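Local coordinates for Lmo0131 protein (Listeria monocytogenes, PDB 4Q6J) that adopts the TIM-barrel fold of EAL domains and may hydrolyse cyclic di-GMP as a phosphodiesterase, at the interface of chains A and B and the interface of chains A and C. Sequence-based numbering; all coordinates share one arbitrary frame. Chains: chain A/B/C, Lmo0131 protein.

Contact 1: the interface of chains A and B. Residues chain A 167-168, 201, 204-205; chain B 190, 193-194.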
ATOM      1  N   LEU A 167     -12.446   1.019 -14.308  1.00 16.80           N
ATOM      2  CA  LEU A 167     -13.395   0.626 -15.322  1.00 19.11           C
ATOM      3  C   LEU A 167     -14.357   1.776 -15.572  1.00 20.57           C
ATOM      4  O   LEU A 167     -14.740   2.051 -16.706  1.00 20.46           O
ATOM      5  CB  LEU A 167     -14.147  -0.586 -14.811  1.00 17.78           C
ATOM      6  CG  LEU A 167     -15.030  -1.285 -15.793  1.00 14.97           C
ATOM      7  CD1 LEU A 167     -14.178  -1.825 -16.907  1.00 14.17           C
ATOM      8  CD2 LEU A 167     -15.726  -2.392 -15.074  1.00 15.59           C
ATOM      9  N   ARG A 168     -14.725   2.468 -14.495  1.00 16.62           N
ATOM     10  CA  ARG A 168     -15.672   3.556 -14.574  1.00 16.00           C
ATOM     11  C   ARG A 168     -15.084   4.706 -15.337  1.00 21.79           C
ATOM     12  O   ARG A 168     -15.737   5.283 -16.196  1.00 18.79           O
ATOM     13  CB  ARG A 168     -15.997   4.082 -13.175  1.00 13.32           C
ATOM     14  CG  ARG A 168     -16.863   5.326 -13.187  1.00 17.43           C
ATOM     15  CD  ARG A 168     -17.239   5.757 -11.786  1.00 20.48           C
ATOM     16  NE  ARG A 168     -18.234   6.830 -11.762  1.00 15.23           N
ATOM     17  CZ  ARG A 168     -18.855   7.239 -10.659  1.00 17.70           C
ATOM     18  NH1 ARG A 168     -18.614   6.656  -9.485  1.00 22.62           N
ATOM     19  NH2 ARG A 168     -19.731   8.214 -10.731  1.00 18.10           N
ATOM     20  N   LEU A 201     -21.214  -7.585 -17.147  1.00 10.68           N
ATOM     21  CA  LEU A 201     -20.901  -6.180 -16.942  1.00 11.08           C
ATOM     22  C   LEU A 201     -20.040  -5.619 -18.075  1.00 13.19           C
ATOM     23  O   LEU A 201     -20.368  -4.597 -18.661  1.00 15.27           O
ATOM     24  CB  LEU A 201     -20.188  -5.970 -15.606  1.00 12.94           C
ATOM     25  CG  LEU A 201     -19.707  -4.543 -15.317  1.00 10.56           C
ATOM     26  CD1 LEU A 201     -20.814  -3.463 -15.515  1.00 10.53           C
ATOM     27  CD2 LEU A 201     -19.128  -4.512 -13.919  1.00  9.65           C
ATOM     28  N   ASP A 204     -21.973  -5.284 -21.149  1.00 18.69           N
ATOM     29  CA  ASP A 204     -22.921  -4.154 -21.093  1.00 18.23           C
ATOM     30  C   ASP A 204     -22.221  -2.796 -21.260  1.00 19.41           C
ATOM     31  O   ASP A 204     -22.834  -1.823 -21.658  1.00 15.84           O
ATOM     32  CB  ASP A 204     -23.705  -4.168 -19.796  1.00 16.63           C
ATOM     33  CG  ASP A 204     -24.870  -5.137 -19.826  1.00 23.38           C
ATOM     34  OD1 ASP A 204     -25.475  -5.362 -20.893  1.00 27.05           O
ATOM     35  OD2 ASP A 204     -25.196  -5.667 -18.752  1.00 29.89           O
ATOM     36  N   LEU A 205     -20.935  -2.744 -20.955  1.00 14.87           N
ATOM     37  CA  LEU A 205     -20.162  -1.543 -21.135  1.00 14.40           C
ATOM     38  C   LEU A 205     -19.490  -1.457 -22.525  1.00 20.42           C
ATOM     39  O   LEU A 205     -18.620  -0.620 -22.746  1.00 17.04           O
ATOM     40  CB  LEU A 205     -19.118  -1.455 -20.036  1.00 14.05           C
ATOM     41  CG  LEU A 205     -19.705  -1.189 -18.645  1.00 15.44           C
ATOM     42  CD1 LEU A 205     -18.649  -1.390 -17.567  1.00 15.24           C
ATOM     43  CD2 LEU A 205     -20.323   0.204 -18.551  1.00 13.95           C
TER
ATOM     44  N   LYS B 190     -22.010   4.712 -17.527  1.00 13.77           N
ATOM     45  CA  LYS B 190     -21.216   3.564 -17.165  1.00 11.30           C
ATOM     46  C   LYS B 190     -21.421   3.208 -15.683  1.00 13.40           C
ATOM     47  O   LYS B 190     -21.524   2.048 -15.336  1.00 11.89           O
ATOM     48  CB  LYS B 190     -19.731   3.835 -17.416  1.00 13.64           C
ATOM     49  CG  LYS B 190     -19.335   4.001 -18.849  1.00 15.36           C
ATOM     50  CD  LYS B 190     -17.822   4.360 -19.011  1.00 16.44           C
ATOM     51  CE  LYS B 190     -16.895   3.160 -18.767  1.00 19.23           C
ATOM     52  NZ  LYS B 190     -15.438   3.365 -19.057  1.00 22.57           N
ATOM     53  N   ILE B 193     -24.689   1.489 -15.110  1.00  9.40           N
ATOM     54  CA  ILE B 193     -24.584   0.097 -15.486  1.00 14.17           C
ATOM     55  C   ILE B 193     -23.801  -0.697 -14.426  1.00 12.69           C
ATOM     56  O   ILE B 193     -24.166  -1.829 -14.085  1.00 14.35           O
ATOM     57  CB  ILE B 193     -23.978  -0.043 -16.883  1.00 11.26           C
ATOM     58  CG1 ILE B 193     -24.953   0.523 -17.907  1.00 13.52           C
ATOM     59  CG2 ILE B 193     -23.738  -1.483 -17.212  1.00 14.17           C
ATOM     60  CD1 ILE B 193     -24.322   0.854 -19.191  1.00 17.85           C
ATOM     61  N   ILE B 194     -22.751  -0.096 -13.883  1.00  9.64           N
ATOM     62  CA  ILE B 194     -21.929  -0.795 -12.915  1.00 10.82           C
ATOM     63  C   ILE B 194     -22.708  -1.086 -11.647  1.00 12.01           C
ATOM     64  O   ILE B 194     -22.675  -2.204 -11.117  1.00 12.89           O
ATOM     65  CB  ILE B 194     -20.666  -0.013 -12.585  1.00 13.67           C
ATOM     66  CG1 ILE B 194     -19.715  -0.016 -13.778  1.00 13.95           C
ATOM     67  CG2 ILE B 194     -19.982  -0.596 -11.344  1.00 14.50           C
ATOM     68  CD1 ILE B 194     -18.660   1.046 -13.720  1.00 12.42           C
TER

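Contact 2: the interface of chains A and B. Residues chain A 180-181, 183, 188, 191, 194; chain B 164, 167-168.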
ATOM      1  N   SER A 180      -6.128 -16.753 -10.843  1.00 21.51           N
ATOM      2  CA  SER A 180      -6.921 -17.142  -9.666  1.00 15.86           C
ATOM      3  C   SER A 180      -8.392 -16.753  -9.757  1.00 14.24           C
ATOM      4  O   SER A 180      -9.217 -17.259  -9.022  1.00 16.98           O
ATOM      5  CB  SER A 180      -6.345 -16.535  -8.412  1.00 25.63           C
ATOM      6  OG  SER A 180      -6.047 -15.186  -8.669  1.00 42.85           O
ATOM      7  N   PHE A 181      -8.720 -15.853 -10.655  1.00 12.97           N
ATOM      8  CA  PHE A 181     -10.106 -15.504 -10.848  1.00 11.66           C
ATOM      9  C   PHE A 181     -10.864 -16.687 -11.404  1.00 12.87           C
ATOM     10  O   PHE A 181     -12.085 -16.761 -11.281  1.00 14.19           O
ATOM     11  CB  PHE A 181     -10.199 -14.370 -11.839  1.00 11.28           C
ATOM     12  CG  PHE A 181     -11.376 -13.487 -11.625  1.00 14.03           C
ATOM     13  CD1 PHE A 181     -11.447 -12.660 -10.511  1.00 16.33           C
ATOM     14  CD2 PHE A 181     -12.402 -13.470 -12.527  1.00 17.30           C
ATOM     15  CE1 PHE A 181     -12.519 -11.854 -10.312  1.00 20.31           C
ATOM     16  CE2 PHE A 181     -13.493 -12.630 -12.326  1.00 19.22           C
ATOM     17  CZ  PHE A 181     -13.543 -11.828 -11.216  1.00 19.07           C
ATOM     18  N   ALA A 183      -9.649 -19.952 -10.947  1.00 14.27           N
ATOM     19  CA  ALA A 183      -9.141 -21.117 -10.243  1.00 16.50           C
ATOM     20  C   ALA A 183     -10.212 -21.790  -9.370  1.00 15.48           C
ATOM     21  O   ALA A 183     -11.133 -21.131  -8.885  1.00 14.28           O
ATOM     22  CB  ALA A 183      -7.951 -20.718  -9.397  1.00 15.21           C
ATOM     23  N   ASP A 188     -16.673 -23.841  -6.516  1.00 21.84           N
ATOM     24  CA  ASP A 188     -16.869 -22.446  -6.197  1.00 17.60           C
ATOM     25  C   ASP A 188     -18.067 -21.864  -6.935  1.00 15.70           C
ATOM     26  O   ASP A 188     -17.932 -21.196  -7.952  1.00 15.62           O
ATOM     27  CB  ASP A 188     -15.606 -21.683  -6.547  1.00 16.35           C
ATOM     28  CG  ASP A 188     -15.436 -20.443  -5.711  1.00 20.09           C
ATOM     29  OD1 ASP A 188     -16.452 -19.800  -5.398  1.00 20.04           O
ATOM     30  OD2 ASP A 188     -14.281 -20.117  -5.359  1.00 20.58           O
ATOM     31  N   GLN A 191     -17.832 -18.016  -7.066  1.00 12.81           N
ATOM     32  CA  GLN A 191     -16.978 -17.426  -8.089  1.00 13.92           C
ATOM     33  C   GLN A 191     -17.594 -17.546  -9.467  1.00 11.33           C
ATOM     34  O   GLN A 191     -17.430 -16.673 -10.298  1.00 14.07           O
ATOM     35  CB  GLN A 191     -15.566 -18.011  -8.071  1.00 16.13           C
ATOM     36  CG  GLN A 191     -14.549 -17.277  -8.994  1.00 13.77           C
ATOM     37  CD  GLN A 191     -14.355 -15.789  -8.674  1.00 18.96           C
ATOM     38  OE1 GLN A 191     -14.805 -15.277  -7.632  1.00 16.08           O
ATOM     39  NE2 GLN A 191     -13.669 -15.089  -9.577  1.00 20.52           N
ATOM     40  N   ILE A 194     -19.883 -14.748  -9.781  1.00 12.12           N
ATOM     41  CA  ILE A 194     -19.076 -13.548  -9.942  1.00 14.00           C
ATOM     42  C   ILE A 194     -18.497 -13.388 -11.344  1.00 13.11           C
ATOM     43  O   ILE A 194     -18.556 -12.320 -11.941  1.00 13.62           O
ATOM     44  CB  ILE A 194     -17.954 -13.525  -8.912  1.00  9.86           C
ATOM     45  CG1 ILE A 194     -18.570 -13.273  -7.524  1.00 10.89           C
ATOM     46  CG2 ILE A 194     -16.913 -12.473  -9.269  1.00 11.51           C
ATOM     47  CD1 ILE A 194     -17.665 -13.453  -6.344  1.00 10.58           C
TER
ATOM     48  N   LEU B 164     -13.656  -7.965  -4.646  1.00 14.45           N
ATOM     49  CA  LEU B 164     -14.187  -9.171  -5.262  1.00 18.93           C
ATOM     50  C   LEU B 164     -13.772 -10.458  -4.566  1.00 15.67           C
ATOM     51  O   LEU B 164     -14.533 -11.401  -4.525  1.00 16.47           O
ATOM     52  CB  LEU B 164     -13.881  -9.223  -6.755  1.00 16.41           C
ATOM     53  CG  LEU B 164     -14.893  -8.426  -7.561  1.00 16.63           C
ATOM     54  CD1 LEU B 164     -14.606  -8.592  -9.041  1.00 19.19           C
ATOM     55  CD2 LEU B 164     -16.321  -8.827  -7.268  1.00 18.54           C
ATOM     56  N   LEU B 167     -15.657 -10.795  -1.393  1.00 14.11           N
ATOM     57  CA  LEU B 167     -16.971 -11.268  -1.758  1.00 18.80           C
ATOM     58  C   LEU B 167     -16.991 -12.755  -2.046  1.00 17.27           C
ATOM     59  O   LEU B 167     -17.912 -13.450  -1.657  1.00 19.72           O
ATOM     60  CB  LEU B 167     -17.452 -10.502  -2.988  1.00 17.04           C
ATOM     61  CG  LEU B 167     -18.933 -10.643  -3.255  1.00 18.72           C
ATOM     62  CD1 LEU B 167     -19.755 -10.426  -2.008  1.00 19.35           C
ATOM     63  CD2 LEU B 167     -19.285  -9.617  -4.268  1.00 18.60           C
ATOM     64  N   ARG B 168     -15.962 -13.228  -2.742  1.00 15.49           N
ATOM     65  CA  ARG B 168     -15.825 -14.624  -3.106  1.00 15.17           C
ATOM     66  C   ARG B 168     -15.584 -15.524  -1.900  1.00 21.81           C
ATOM     67  O   ARG B 168     -16.246 -16.537  -1.750  1.00 21.37           O
ATOM     68  CB  ARG B 168     -14.661 -14.771  -4.078  1.00 17.48           C
ATOM     69  CG  ARG B 168     -14.243 -16.185  -4.297  1.00 14.92           C
ATOM     70  CD  ARG B 168     -12.976 -16.285  -5.113  1.00 18.51           C
ATOM     71  NE  ARG B 168     -12.810 -17.646  -5.613  1.00 13.22           N
ATOM     72  CZ  ARG B 168     -11.957 -18.011  -6.561  1.00 13.16           C
ATOM     73  NH1 ARG B 168     -11.164 -17.130  -7.144  1.00 17.91           N
ATOM     74  NH2 ARG B 168     -11.917 -19.264  -6.922  1.00 16.52           N
TER
HETATM   75  O   HOH W   1     -15.974 -19.308  -2.579  1.00 27.83           O

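Contact 3: the interface of chains A and C. Residues chain A 234, 238-239; chain C 4-6.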
ATOM      1  N   TYR A 234      -1.342 -21.394 -20.147  1.00 13.21           N
ATOM      2  CA  TYR A 234      -0.421 -22.482 -20.466  1.00 14.16           C
ATOM      3  C   TYR A 234      -1.116 -23.564 -21.290  1.00 17.50           C
ATOM      4  O   TYR A 234      -0.476 -24.307 -22.041  1.00 18.69           O
ATOM      5  CB  TYR A 234       0.146 -23.090 -19.177  1.00 20.45           C
ATOM      6  CG  TYR A 234       1.282 -24.082 -19.379  1.00 25.38           C
ATOM      7  CD1 TYR A 234       2.606 -23.659 -19.351  1.00 29.37           C
ATOM      8  CD2 TYR A 234       1.032 -25.446 -19.569  1.00 20.58           C
ATOM      9  CE1 TYR A 234       3.654 -24.558 -19.529  1.00 23.65           C
ATOM     10  CE2 TYR A 234       2.072 -26.354 -19.740  1.00 20.59           C
ATOM     11  CZ  TYR A 234       3.388 -25.904 -19.724  1.00 28.30           C
ATOM     12  OH  TYR A 234       4.442 -26.792 -19.902  1.00 25.33           O
ATOM     13  N   ARG A 238       2.515 -21.132 -23.247  1.00 14.38           N
ATOM     14  CA  ARG A 238       3.199 -20.219 -22.356  1.00 13.07           C
ATOM     15  C   ARG A 238       3.816 -19.119 -23.223  1.00 14.63           C
ATOM     16  O   ARG A 238       3.718 -19.170 -24.456  1.00 13.21           O
ATOM     17  CB  ARG A 238       4.270 -20.986 -21.577  1.00 18.37           C
ATOM     18  CG  ARG A 238       5.380 -21.493 -22.437  1.00 21.13           C
ATOM     19  CD  ARG A 238       6.057 -22.672 -21.831  1.00 24.52           C
ATOM     20  NE  ARG A 238       7.152 -23.099 -22.685  1.00 37.26           N
ATOM     21  CZ  ARG A 238       7.031 -23.913 -23.730  1.00 43.08           C
ATOM     22  NH1 ARG A 238       5.848 -24.411 -24.062  1.00 50.56           N
ATOM     23  NH2 ARG A 238       8.108 -24.235 -24.444  1.00 44.38           N
ATOM     24  N   PRO A 239       4.408 -18.093 -22.597  1.00 16.14           N
ATOM     25  CA  PRO A 239       5.036 -17.073 -23.446  1.00 17.39           C
ATOM     26  C   PRO A 239       6.225 -17.615 -24.275  1.00 15.85           C
ATOM     27  O   PRO A 239       7.009 -18.405 -23.753  1.00 17.88           O
ATOM     28  CB  PRO A 239       5.510 -16.025 -22.423  1.00 13.36           C
ATOM     29  CG  PRO A 239       4.620 -16.223 -21.256  1.00 16.44           C
ATOM     30  CD  PRO A 239       4.378 -17.677 -21.178  1.00 13.73           C
TER
HETATM   31  N   MSE C   4       4.467 -17.207 -17.276  0.97 77.67           N
HETATM   32  CA  MSE C   4       5.172 -18.341 -16.745  0.91104.83           C
HETATM   33  C   MSE C   4       5.690 -19.385 -17.693  0.91 98.45           C
HETATM   34  O   MSE C   4       4.945 -19.981 -18.500  1.00 82.99           O
HETATM   35  CB  MSE C   4       4.404 -19.001 -15.613  0.61153.98           C
HETATM   36  CG  MSE C   4       5.239 -19.142 -14.336  0.55206.17           C
HETATM   37 SE   MSE C   4       7.166 -18.730 -14.518  1.00260.12          SE
HETATM   38  CE  MSE C   4       7.544 -18.724 -12.582  0.39246.90           C
ATOM     39  N   ASP C   5       6.974 -19.659 -17.516  1.00 69.84           N
ATOM     40  CA  ASP C   5       7.697 -20.697 -18.204  1.00 51.34           C
ATOM     41  C   ASP C   5       7.110 -22.053 -17.858  1.00 51.62           C
ATOM     42  O   ASP C   5       7.232 -22.990 -18.627  1.00 74.79           O
ATOM     43  CB  ASP C   5       9.174 -20.644 -17.824  1.00 59.43           C
ATOM     44  CG  ASP C   5      10.076 -21.182 -18.907  1.00 70.94           C
ATOM     45  OD1 ASP C   5       9.560 -21.744 -19.881  1.00 72.02           O
ATOM     46  OD2 ASP C   5      11.307 -21.054 -18.776  1.00 78.82           O
ATOM     47  N   ILE C   6       6.527 -22.180 -16.674  1.00 38.62           N
ATOM     48  CA  ILE C   6       5.802 -23.393 -16.337  1.00 31.27           C
ATOM     49  C   ILE C   6       4.343 -23.111 -15.989  1.00 26.33           C
ATOM     50  O   ILE C   6       3.994 -22.006 -15.665  1.00 25.95           O
ATOM     51  CB  ILE C   6       6.517 -24.218 -15.250  1.00 32.27           C
ATOM     52  CG1 ILE C   6       6.445 -23.555 -13.872  1.00 28.78           C
ATOM     53  CG2 ILE C   6       7.965 -24.446 -15.642  1.00 31.66           C
ATOM     54  CD1 ILE C   6       6.673 -24.542 -12.748  1.00 22.90           C
TER

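Contact 1: the interface of chains A and B
B:Lys190 reaches across to the helix 163-169 of chain A with its amine, and NZ donates a hydrogen bond of 2.8 Å to the carbonyl O of A:Leu167. The amine approaches nearly along the C=O axis, at 165° at the oxygen. A second bond, to the carbonyl of A:Arg168, is weak. The lysine chain bends at its third torsion (chi3 74°), and that turn carries CE and NZ towards these carbonyls. Its root is packed by A:Leu205, whose methyl CD2 lies 3.7 Å from CA of B:Lys190. The two side chains run at about a right angle. The same methyl also touches CB of B:Ile193. The branch methyl CG2 of B:Ile193 sits 3.7 Å from CB of A:Asp204. It also meets the methyl CD1 of A:Leu201. CD1 of A:Leu201 also lies 3.9 Å from CA of B:Ile194. Further out, the tip CD1 of B:Ile194 rests 4.0 Å from CA of A:Arg168, in the helix whose carbonyls meet the lysine. Helix 189-204 supplies residues from both chains. The dimer may or may not be the biological one. In the assembly the patch joins two copies by apolar packing with a lysine anchor at one side, and its twin repeats it across the two-fold.

Contact 2: the interface of chains A and B
This is a polar, arginine-centred patch of a two-fold symmetric interface between copies of the protein. It ties chain B to chain A in the crystal assembly, and it may do so in a biological dimer. B:Arg168 extends from helix 163-169, with CG anti to its backbone N (chi1 168°) and the chain extended from CG to NE, and brings its guanidinium to chain A. B:Arg168 NH1 donates to the carbonyl O of A:Ser180 at 2.7 Å, close to the guanidinium plane. B:Arg168 NH2 reaches the carbonyl O of A:Ala183 at 2.8 Å. NE and NH2 of B:Arg168 both grip the carboxylate oxygen OD2 of A:Asp188 side-on, with NE at 2.9 Å in a salt bridge. Both nitrogens meet OD2 from the same face of the carboxylate, whose plane is turned 53° from the guanidinium. The amide of A:Gln191 stacks over one guanidinium face, with CG 3.6 Å from CZ of B:Arg168. Its own NE2 is held by the carbonyl O of A:Phe181, which steadies the stacked amide. This NE2 also lies over the centre of the A:Phe181 ring. The rim of that ring touches B:Leu164, and A:Ile194 packs its CD1 against the root of the arginine. Water 1 bridges OD1 of A:Asp188 and the carbonyl O of B:Arg168, at 2.9 Å from each of these oxygens.

Contact 3: the interface of chains A and C
The backbone of A:Arg238 is extended (psi 174°) and faces the stretch C:Met4 to C:Ile6 near the N-terminus of chain C. The methylene CB of A:Arg238 lies 3.3 Å from the carbonyl O of C:Met4. A:Pro239 follows, and A:Pro239 CD is 3.6 Å from O of C:Met4. C:Met4 is a selenomethionine and is poorly ordered, as is C:Asp5, so these positions are approximate. From CB the arginine continues in an extended chain. Its CG stands between the backbone N and the carbonyl carbon (chi1 66°). CD of A:Arg238 then comes 3.4 Å from the carbonyl O of C:Asp5. The side chains of A:Arg238 and C:Asp5 lie side by side, pointing the same way; their guanidinium and carboxylate planes are 11° apart. NE of A:Arg238 is 3.9 Å from OD1 of C:Asp5. This is a long salt bridge, without a hydrogen bond, and is likely to be mainly electrostatic. Alongside, A:Tyr234 places one side of its ring against the backbone of C:Ile6, with A:Tyr234 CD1 3.8 Å from the carbonyl carbon C of C:Ile6. CE1 of A:Tyr234 lies 4.0 Å from CA of C:Ile6. The patch is small and may be only a crystal contact. On chain A it belongs to the loop after strand 230-231, leading towards helix 242-248. On chain C it precedes helix 8-16.

Contacts 1 and 2 belong to one interface, A with B, and their C-alpha centres are about 19 Å apart. They draw on the same elements, helix 163-169 and helix 189-204, with the chains exchanging roles. Residues 167, 168 and 194 appear in both, so one surface serves the apolar patch and the arginine anchor. Contact 3 lies about 32 Å from contact 1 and about 23 Å from contact 2, again between C-alpha centres. It uses a different surface and a different partner, chain C. Chain A can therefore hold both neighbours at once, which fits the four-copy deposited assembly.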